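Local coordinates for protein 4-hydroxy-3-methylbut-2-enyl diphosphate reductase (Aquifex aeolicus, PDB 3DNF) that catalyses the last step of the non-mevalonate isoprenoid pathway, reducing HMBPP at an iron-sulfur cluster to a mixture of isopentenyl and dimethylallyl diphosphate, at residues Gln108-Tyr114 / Glu185-Ile189; Lys100-Val106 / Gly129-Leu134; Ala207-Met213 / Ser231-Asn237. The contacts are given in a common frame with arbitrary orientation. Where two conformers were deposited one is given. Residue numbers count along the deposited sequence, not the author numbering.

Contact 1: Gln108-Tyr114 / Glu185-Ile189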
loop_
_atom_site.group_PDB
_atom_site.type_symbol
_atom_site.label_atom_id
_atom_site.label_comp_id
_atom_site.label_asym_id
_atom_site.label_seq_id
_atom_site.Cartn_x
_atom_site.Cartn_y
_atom_site.Cartn_z
ATOM N N GLN B 108 -19.209 -2.451 3.137
ATOM C CA GLN B 108 -19.073 -1.241 2.344
ATOM C C GLN B 108 -18.236 -1.509 1.105
ATOM O O GLN B 108 -18.668 -1.151 0.010
ATOM C CB GLN B 108 -18.494 -0.105 3.178
ATOM C CG GLN B 108 -18.302 1.179 2.373
ATOM C CD GLN B 108 -17.343 2.126 3.053
ATOM O OE1 GLN B 108 -17.098 2.022 4.256
ATOM N NE2 GLN B 108 -16.790 3.045 2.290
ATOM N N LEU B 109 -17.061 -2.151 1.272
ATOM C CA LEU B 109 -16.200 -2.461 0.159
ATOM C C LEU B 109 -16.897 -3.377 -0.865
ATOM O O LEU B 109 -16.731 -3.202 -2.086
ATOM C CB LEU B 109 -14.880 -3.077 0.665
ATOM C CG LEU B 109 -13.882 -2.115 1.371
ATOM C CD1 LEU B 109 -12.732 -2.943 1.967
ATOM C CD2 LEU B 109 -13.314 -1.042 0.432
ATOM N N THR B 110 -17.679 -4.325 -0.371
ATOM C CA THR B 110 -18.467 -5.211 -1.246
ATOM C C THR B 110 -19.501 -4.414 -2.085
ATOM O O THR B 110 -19.590 -4.582 -3.316
ATOM C CB THR B 110 -19.148 -6.298 -0.374
ATOM O OG1 THR B 110 -18.126 -7.145 0.192
ATOM C CG2 THR B 110 -20.160 -7.116 -1.209
ATOM N N ARG B 111 -20.260 -3.541 -1.425
ATOM C CA ARG B 111 -21.206 -2.651 -2.112
ATOM C C ARG B 111 -20.537 -1.802 -3.199
ATOM O O ARG B 111 -21.122 -1.539 -4.244
ATOM C CB ARG B 111 -21.947 -1.752 -1.125
ATOM C CG ARG B 111 -22.851 -2.527 -0.152
ATOM C CD ARG B 111 -23.803 -1.573 0.608
ATOM N NE ARG B 111 -23.091 -0.641 1.492
ATOM C CZ ARG B 111 -22.769 -0.872 2.772
ATOM N NH1 ARG B 111 -23.074 -2.014 3.383
ATOM N NH2 ARG B 111 -22.135 0.061 3.461
ATOM N N GLU B 112 -19.275 -1.447 -2.973
ATOM C CA GLU B 112 -18.511 -0.627 -3.893
ATOM C C GLU B 112 -17.815 -1.463 -4.977
ATOM O O GLU B 112 -17.165 -0.900 -5.823
ATOM C CB GLU B 112 -17.515 0.246 -3.105
ATOM C CG GLU B 112 -18.225 1.251 -2.134
ATOM C CD GLU B 112 -17.262 2.040 -1.229
ATOM O OE1 GLU B 112 -16.059 1.723 -1.215
ATOM O OE2 GLU B 112 -17.706 2.974 -0.511
ATOM N N GLY B 113 -17.971 -2.784 -4.932
ATOM C CA GLY B 113 -17.557 -3.647 -6.042
ATOM C C GLY B 113 -16.132 -4.170 -5.870
ATOM O O GLY B 113 -15.514 -4.621 -6.842
ATOM N N TYR B 114 -15.589 -4.110 -4.658
ATOM C CA TYR B 114 -14.220 -4.627 -4.441
ATOM C C TYR B 114 -14.157 -6.099 -4.044
ATOM O O TYR B 114 -15.073 -6.607 -3.380
ATOM C CB TYR B 114 -13.480 -3.854 -3.321
ATOM C CG TYR B 114 -13.178 -2.429 -3.676
ATOM C CD1 TYR B 114 -12.033 -2.104 -4.382
ATOM C CD2 TYR B 114 -14.090 -1.391 -3.359
ATOM C CE1 TYR B 114 -11.767 -0.782 -4.738
ATOM C CE2 TYR B 114 -13.831 -0.077 -3.700
ATOM C CZ TYR B 114 -12.661 0.224 -4.398
ATOM O OH TYR B 114 -12.405 1.511 -4.751
ATOM N N GLU B 185 -6.681 -0.819 -9.093
ATOM C CA GLU B 185 -7.300 0.059 -8.137
ATOM C C GLU B 185 -7.392 -0.614 -6.779
ATOM O O GLU B 185 -7.902 -1.721 -6.647
ATOM C CB GLU B 185 -8.677 0.476 -8.639
ATOM C CG GLU B 185 -9.469 1.190 -7.634
ATOM C CD GLU B 185 -10.797 1.662 -8.161
ATOM O OE1 GLU B 185 -10.890 2.033 -9.358
ATOM O OE2 GLU B 185 -11.745 1.678 -7.350
ATOM N N VAL B 186 -6.861 0.066 -5.766
ATOM C CA VAL B 186 -6.862 -0.506 -4.438
ATOM C C VAL B 186 -7.530 0.499 -3.511
ATOM O O VAL B 186 -7.200 1.675 -3.551
ATOM C CB VAL B 186 -5.430 -0.794 -3.917
ATOM C CG1 VAL B 186 -5.492 -1.189 -2.429
ATOM C CG2 VAL B 186 -4.803 -1.902 -4.730
ATOM N N LYS B 187 -8.451 0.037 -2.661
ATOM C CA LYS B 187 -8.971 0.898 -1.614
ATOM C C LYS B 187 -8.649 0.300 -0.258
ATOM O O LYS B 187 -8.891 -0.873 -0.021
ATOM C CB LYS B 187 -10.487 1.114 -1.747
ATOM C CG LYS B 187 -11.095 1.921 -0.614
ATOM C CD LYS B 187 -12.474 2.404 -1.008
ATOM C CE LYS B 187 -13.231 3.031 0.138
ATOM N NZ LYS B 187 -14.471 3.688 -0.391
ATOM N N VAL B 188 -8.085 1.110 0.635
ATOM C CA VAL B 188 -7.727 0.632 1.944
ATOM C C VAL B 188 -8.535 1.352 2.982
ATOM O O VAL B 188 -8.623 2.583 2.982
ATOM C CB VAL B 188 -6.228 0.936 2.253
ATOM C CG1 VAL B 188 -5.793 0.419 3.648
ATOM C CG2 VAL B 188 -5.338 0.416 1.127
ATOM N N ILE B 189 -9.190 0.568 3.837
ATOM C CA ILE B 189 -9.775 1.157 5.026
ATOM C C ILE B 189 -8.977 0.617 6.217
ATOM O O ILE B 189 -9.058 -0.580 6.568
ATOM C CB ILE B 189 -11.268 0.823 5.140
ATOM C CG1 ILE B 189 -12.008 1.344 3.899
ATOM C CG2 ILE B 189 -11.818 1.393 6.513
ATOM C CD1 ILE B 189 -13.458 0.841 3.824
HETATM O O HOH W 1 -15.635 5.425 1.887
#
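Here the C-terminal end of helix 97-111, finished by a Schellman motif, packs on strand 185-189 of a parallel alpha/beta sheet, an edge strand within its own chain. Gly113, at positive phi, ends the helix: its N bonds to Thr110 O (2.9 Å) and Tyr114 N reaches back to Leu109 O (3.0 Å), which leaves Glu112 and Tyr114 facing the strand. Lys187, extended with every chi trans, makes a salt bridge from NZ to Glu112 OE1 (2.7 Å), while Glu112 OE2 accepts from Gln108 NE2 (2.9 Å). A water accepts from Lys187 NZ (3.1 Å) and, weakly, from Gln108 NE2 (2.7 Å), and Lys187 NZ also pairs with Glu185 of the second subunit, whose strand continues the sheet antiparallel. Glu185 has its strongest partner in Arg158; Tyr114 OH makes a weak hydrogen bond to Glu185 OE2 (2.7 Å). Beneath these charges, Leu109 CG rests 3.9 Å from Ile189 CD1, and Leu109 CD2 3.8 Å from Lys187 CD.

Contact 2: Lys100-Val106 / Gly129-Leu134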
loop_
_atom_site.group_PDB
_atom_site.type_symbol
_atom_site.label_atom_id
_atom_site.label_comp_id
_atom_site.label_asym_id
_atom_site.label_seq_id
_atom_site.Cartn_x
_atom_site.Cartn_y
_atom_site.Cartn_z
ATOM N N LYS B 100 -16.684 -4.194 15.141
ATOM C CA LYS B 100 -17.860 -3.900 14.340
ATOM C C LYS B 100 -17.568 -3.003 13.134
ATOM O O LYS B 100 -18.175 -3.156 12.081
ATOM C CB LYS B 100 -18.977 -3.271 15.156
ATOM C CG LYS B 100 -19.687 -4.209 16.187
ATOM C CD LYS B 100 -20.205 -5.564 15.605
ATOM C CE LYS B 100 -21.102 -5.379 14.416
ATOM N NZ LYS B 100 -21.513 -6.686 13.879
ATOM N N ALA B 101 -16.619 -2.091 13.284
ATOM C CA ALA B 101 -16.220 -1.256 12.149
ATOM C C ALA B 101 -15.567 -2.080 11.010
ATOM O O ALA B 101 -15.659 -1.704 9.845
ATOM C CB ALA B 101 -15.298 -0.155 12.607
ATOM N N VAL B 102 -14.834 -3.143 11.348
ATOM C CA VAL B 102 -14.311 -4.046 10.308
ATOM C C VAL B 102 -15.461 -4.726 9.600
ATOM O O VAL B 102 -15.452 -4.879 8.364
ATOM C CB VAL B 102 -13.327 -5.098 10.865
ATOM C CG1 VAL B 102 -12.663 -5.866 9.734
ATOM C CG2 VAL B 102 -12.285 -4.460 11.792
ATOM N N HIS B 103 -16.435 -5.222 10.369
ATOM C CA HIS B 103 -17.638 -5.834 9.758
ATOM C C HIS B 103 -18.328 -4.869 8.761
ATOM O O HIS B 103 -18.729 -5.271 7.627
ATOM C CB HIS B 103 -18.642 -6.163 10.850
ATOM C CG HIS B 103 -18.162 -7.163 11.847
ATOM N ND1 HIS B 103 -18.914 -7.517 12.948
ATOM C CD2 HIS B 103 -17.021 -7.888 11.920
ATOM C CE1 HIS B 103 -18.256 -8.415 13.655
ATOM N NE2 HIS B 103 -17.115 -8.674 13.043
ATOM N N GLU B 104 -18.468 -3.616 9.187
ATOM C CA GLU B 104 -19.061 -2.567 8.364
ATOM C C GLU B 104 -18.224 -2.345 7.091
ATOM O O GLU B 104 -18.772 -2.241 5.994
ATOM C CB GLU B 104 -19.207 -1.271 9.163
ATOM C CG GLU B 104 -20.296 -1.375 10.253
ATOM C CD GLU B 104 -20.184 -0.297 11.345
ATOM O OE1 GLU B 104 -19.582 0.782 11.091
ATOM O OE2 GLU B 104 -20.717 -0.525 12.470
ATOM N N ALA B 105 -16.905 -2.325 7.263
ATOM C CA ALA B 105 -15.976 -1.972 6.190
ATOM C C ALA B 105 -15.995 -3.038 5.110
ATOM O O ALA B 105 -15.957 -2.722 3.898
ATOM C CB ALA B 105 -14.572 -1.824 6.713
ATOM N N VAL B 106 -16.055 -4.313 5.508
ATOM C CA VAL B 106 -16.043 -5.358 4.436
ATOM C C VAL B 106 -17.328 -5.299 3.641
ATOM O O VAL B 106 -17.339 -5.500 2.389
ATOM C CB VAL B 106 -15.696 -6.779 4.927
ATOM C CG1 VAL B 106 -14.274 -6.844 5.550
ATOM C CG2 VAL B 106 -16.787 -7.339 5.859
ATOM N N GLY B 129 -15.173 -14.169 12.400
ATOM C CA GLY B 129 -16.426 -13.388 12.474
ATOM C C GLY B 129 -16.577 -12.452 11.279
ATOM O O GLY B 129 -17.631 -12.401 10.629
ATOM N N THR B 130 -15.510 -11.728 10.945
ATOM C CA THR B 130 -15.511 -10.805 9.834
ATOM C C THR B 130 -15.781 -11.509 8.501
ATOM O O THR B 130 -16.531 -10.983 7.693
ATOM C CB THR B 130 -14.180 -10.069 9.794
ATOM O OG1 THR B 130 -14.082 -9.286 10.978
ATOM C CG2 THR B 130 -14.124 -9.113 8.616
ATOM N N LEU B 131 -15.163 -12.670 8.265
ATOM C CA LEU B 131 -15.502 -13.491 7.066
ATOM C C LEU B 131 -16.991 -13.800 7.014
ATOM O O LEU B 131 -17.569 -13.862 5.937
ATOM C CB LEU B 131 -14.701 -14.786 6.976
ATOM C CG LEU B 131 -13.227 -14.557 6.633
ATOM C CD1 LEU B 131 -12.480 -15.886 6.559
ATOM C CD2 LEU B 131 -13.080 -13.787 5.295
ATOM N N GLY B 132 -17.597 -14.017 8.186
ATOM C CA GLY B 132 -19.038 -14.270 8.244
ATOM C C GLY B 132 -19.853 -13.062 7.789
ATOM O O GLY B 132 -20.877 -13.207 7.115
ATOM N N TYR B 133 -19.396 -11.864 8.141
ATOM C CA TYR B 133 -20.041 -10.639 7.647
ATOM C C TYR B 133 -19.853 -10.460 6.126
ATOM O O TYR B 133 -20.781 -10.038 5.420
ATOM C CB TYR B 133 -19.542 -9.432 8.454
ATOM C CG TYR B 133 -20.346 -9.367 9.709
ATOM C CD1 TYR B 133 -19.943 -10.040 10.861
ATOM C CD2 TYR B 133 -21.584 -8.716 9.698
ATOM C CE1 TYR B 133 -20.730 -10.020 12.026
ATOM C CE2 TYR B 133 -22.397 -8.686 10.849
ATOM C CZ TYR B 133 -21.969 -9.348 11.997
ATOM O OH TYR B 133 -22.753 -9.306 13.142
ATOM N N LEU B 134 -18.651 -10.777 5.649
ATOM C CA LEU B 134 -18.345 -10.648 4.235
ATOM C C LEU B 134 -19.266 -11.594 3.469
ATOM O O LEU B 134 -19.874 -11.218 2.451
ATOM C CB LEU B 134 -16.883 -11.031 3.952
ATOM C CG LEU B 134 -16.411 -10.949 2.482
ATOM C CD1 LEU B 134 -16.461 -9.506 1.931
ATOM C CD2 LEU B 134 -15.031 -11.554 2.332
#
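His103, in the m rotamer, lays its imidazole against the phenol of Tyr133 in an offset stack, with centroids 4.0 Å apart and planes tilted by 14°. The His103 CB also sits over the Tyr133 face, a CH-pi contact 4.1 Å from the ring centroid. Lys100 curls back through three successive m torsions so that its NZ donates to His103 ND1 (2.9 Å); the same NZ is 3.0 Å from Tyr133 OH, but at an angle too poor for a bond. Helices 97-111 and 125-136 lie side by side on one face of a parallel alpha/beta sheet, their segments here crossing at -31° with axes 8.7 Å apart. Thr130, also m, turns OG1 back to Glu126 O in its own helix, so its CG2 meets Val102 CG1 (3.7 Å) and Val106 CG1 (3.8 Å). Val102 itself touches Thr165, predicted to bind HMBPP. Leu134, chi1 t and chi2 p, brings CD1 within 4.1 Å of Val106 CB, above Val116 of the sheet.

Contact 3: Ala207-Met213 / Ser231-Asn237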
loop_
_atom_site.group_PDB
_atom_site.type_symbol
_atom_site.label_atom_id
_atom_site.label_comp_id
_atom_site.label_asym_id
_atom_site.label_seq_id
_atom_site.Cartn_x
_atom_site.Cartn_y
_atom_site.Cartn_z
ATOM N N ALA B 207 9.165 5.117 31.057
ATOM C CA ALA B 207 10.383 4.350 31.389
ATOM C C ALA B 207 11.596 5.160 31.913
ATOM O O ALA B 207 12.090 4.867 33.000
ATOM C CB ALA B 207 10.793 3.423 30.236
ATOM N N PRO B 208 12.077 6.167 31.152
ATOM C CA PRO B 208 13.270 6.902 31.614
ATOM C C PRO B 208 12.991 7.942 32.712
ATOM O O PRO B 208 13.923 8.507 33.286
ATOM C CB PRO B 208 13.778 7.594 30.332
ATOM C CG PRO B 208 12.888 7.084 29.201
ATOM C CD PRO B 208 11.613 6.681 29.852
ATOM N N GLU B 209 11.715 8.160 33.006
ATOM C CA GLU B 209 11.249 9.224 33.885
ATOM C C GLU B 209 10.995 8.705 35.310
ATOM O O GLU B 209 10.463 9.427 36.159
ATOM C CB GLU B 209 9.958 9.785 33.280
ATOM C CG GLU B 209 9.611 11.224 33.600
ATOM C CD GLU B 209 8.387 11.712 32.818
ATOM O OE1 GLU B 209 8.409 12.880 32.362
ATOM O OE2 GLU B 209 7.412 10.934 32.656
ATOM N N VAL B 210 11.373 7.448 35.557
ATOM C CA VAL B 210 11.200 6.775 36.856
ATOM C C VAL B 210 12.434 5.923 37.187
ATOM O O VAL B 210 13.233 5.606 36.304
ATOM C CB VAL B 210 9.913 5.862 36.916
ATOM C CG1 VAL B 210 8.621 6.667 36.727
ATOM C CG2 VAL B 210 9.987 4.707 35.907
ATOM N N ASP B 211 12.580 5.546 38.456
ATOM C CA ASP B 211 13.689 4.690 38.878
ATOM C C ASP B 211 13.498 3.218 38.515
ATOM O O ASP B 211 14.413 2.581 37.991
ATOM C CB ASP B 211 13.955 4.847 40.374
ATOM C CG ASP B 211 14.590 6.220 40.687
ATOM O OD1 ASP B 211 15.718 6.503 39.951
ATOM O OD2 ASP B 211 13.964 7.024 41.657
ATOM N N VAL B 212 12.312 2.684 38.792
ATOM C CA VAL B 212 12.004 1.292 38.470
ATOM C C VAL B 212 10.724 1.237 37.667
ATOM O O VAL B 212 9.783 1.985 37.939
ATOM C CB VAL B 212 11.873 0.397 39.743
ATOM C CG1 VAL B 212 11.117 1.122 40.855
ATOM C CG2 VAL B 212 11.186 -0.943 39.430
ATOM N N MET B 213 10.728 0.360 36.666
ATOM C CA MET B 213 9.558 0.051 35.861
ATOM C C MET B 213 9.050 -1.348 36.196
ATOM O O MET B 213 9.816 -2.313 36.181
ATOM C CB MET B 213 9.909 0.155 34.371
ATOM C CG MET B 213 9.760 1.552 33.784
ATOM S SD MET B 213 8.067 2.208 33.940
ATOM C CE MET B 213 7.107 1.206 32.800
ATOM N N SER B 231 10.587 -1.451 27.649
ATOM C CA SER B 231 10.925 -0.773 28.893
ATOM C C SER B 231 12.356 -1.083 29.341
ATOM O O SER B 231 13.101 -0.174 29.692
ATOM C CB SER B 231 9.931 -1.158 29.989
ATOM O OG SER B 231 10.276 -0.545 31.227
ATOM N N LYS B 232 12.713 -2.369 29.307
ATOM C CA LYS B 232 14.036 -2.879 29.683
ATOM C C LYS B 232 15.152 -2.235 28.850
ATOM O O LYS B 232 16.290 -2.108 29.303
ATOM C CB LYS B 232 14.045 -4.413 29.537
ATOM C CG LYS B 232 15.357 -5.109 29.866
ATOM C CD LYS B 232 15.606 -5.172 31.367
ATOM C CE LYS B 232 16.952 -5.813 31.658
ATOM N NZ LYS B 232 17.078 -6.091 33.186
ATOM N N GLU B 233 14.804 -1.833 27.632
ATOM C CA GLU B 233 15.711 -1.146 26.723
ATOM C C GLU B 233 15.966 0.306 27.142
ATOM O O GLU B 233 17.047 0.843 26.894
ATOM C CB GLU B 233 15.123 -1.186 25.313
ATOM C CG GLU B 233 15.961 -0.513 24.244
ATOM C CD GLU B 233 15.249 -0.476 22.905
ATOM O OE1 GLU B 233 14.308 -1.279 22.698
ATOM O OE2 GLU B 233 15.643 0.354 22.056
ATOM N N LEU B 234 14.971 0.931 27.770
ATOM C CA LEU B 234 15.064 2.345 28.165
ATOM C C LEU B 234 15.362 2.547 29.652
ATOM O O LEU B 234 15.711 3.655 30.076
ATOM C CB LEU B 234 13.785 3.103 27.792
ATOM C CG LEU B 234 13.365 3.150 26.321
ATOM C CD1 LEU B 234 11.940 3.676 26.200
ATOM C CD2 LEU B 234 14.330 3.983 25.487
ATOM N N ASN B 235 15.204 1.476 30.433
ATOM C CA ASN B 235 15.445 1.509 31.867
ATOM C C ASN B 235 15.759 0.057 32.309
ATOM O O ASN B 235 14.856 -0.826 32.271
ATOM C CB ASN B 235 14.199 2.071 32.615
ATOM C CG ASN B 235 14.478 2.222 34.131
ATOM O OD1 ASN B 235 15.348 1.422 34.734
ATOM N ND2 ASN B 235 13.803 3.141 34.728
ATOM N N PRO B 236 17.038 -0.198 32.726
ATOM C CA PRO B 236 17.474 -1.559 33.159
ATOM C C PRO B 236 16.631 -2.149 34.307
ATOM O O PRO B 236 16.433 -3.364 34.400
ATOM C CB PRO B 236 18.954 -1.311 33.602
ATOM C CG PRO B 236 19.053 0.149 33.851
ATOM C CD PRO B 236 18.161 0.799 32.825
ATOM N N ASN B 237 16.070 -1.249 35.141
ATOM C CA ASN B 237 15.301 -1.662 36.312
ATOM C C ASN B 237 13.843 -1.933 35.975
ATOM O O ASN B 237 12.937 -1.568 36.731
ATOM C CB ASN B 237 15.432 -0.620 37.425
ATOM C CG ASN B 237 16.873 -0.368 37.811
ATOM O OD1 ASN B 237 17.598 -1.344 38.141
ATOM N ND2 ASN B 237 17.291 0.809 37.784
#
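Asn235 ND2 donates to Ala207 O (3.0 Å, nearly linear), and Met213 N donates to Asn237 O (2.9 Å); these are the two strongest bonds between the segments. They join the first strand of a beta-alpha-beta unit, and the loop leading into it, to the turn between the helix and the second strand; strand 212-216 leads through helix 222-234 to the parallel edge strand 238-241. The Asn237 carbonyl bonds to Met213 just before strand 238-241 begins. Asn235 is held in place at its other end: OD1 accepts from Asn237 N (2.8 Å) in an Asx turn, leaving ND2 directed at the carbonyls of the loop before strand 212-216. A second, weak bond runs from Asn235 ND2 to Asp211 O (3.4 Å), and the same oxygen takes another weak one from Asn237 ND2 (3.4 Å). The Asp211 carboxylate turns elsewhere, to the backbone of Lys256, and Ser231 OG is hydrogen-bonded to Thr238. Farther out, the Ala207 methyl points at the helix end and makes an apolar contact with Leu234 CB at 3.9 Å, with Pro208 CG 4.3 Å from that same Leu234 CB. Two carbon-oxygen van der Waals contacts complete the packing. Met213 CB, pointing toward the helix, comes 3.2 Å from Ser231 OG. One residue earlier on the strand, Val212 CG2 lies 3.3 Å from Asn237 O.

From the N terminus, the first element involved is helix 97-111, giving 100-106 to contact 2 and, with the turn after it, 108-114 to contact 1. Contact 2 closes first, after strand 115-119, when helix 125-136 returns to lie beside helix 97-111. Contact 1 closes only at strand 185-189, after strands 141-144 and 158-163 and helix 169-182, so the two loops cross. They touch, Thr110 OG1 lying 3.4 Å from Leu134 CD1 and Ile189 CD1 4.1 Å from Ala105 CB, and together bind both helices and strand 185-189, outermost in this chain's sheet, into one lobe. Contact 3 follows in series, a short loop around helix 222-234 in a different lobe, its centre about 40 Å from contact 2's.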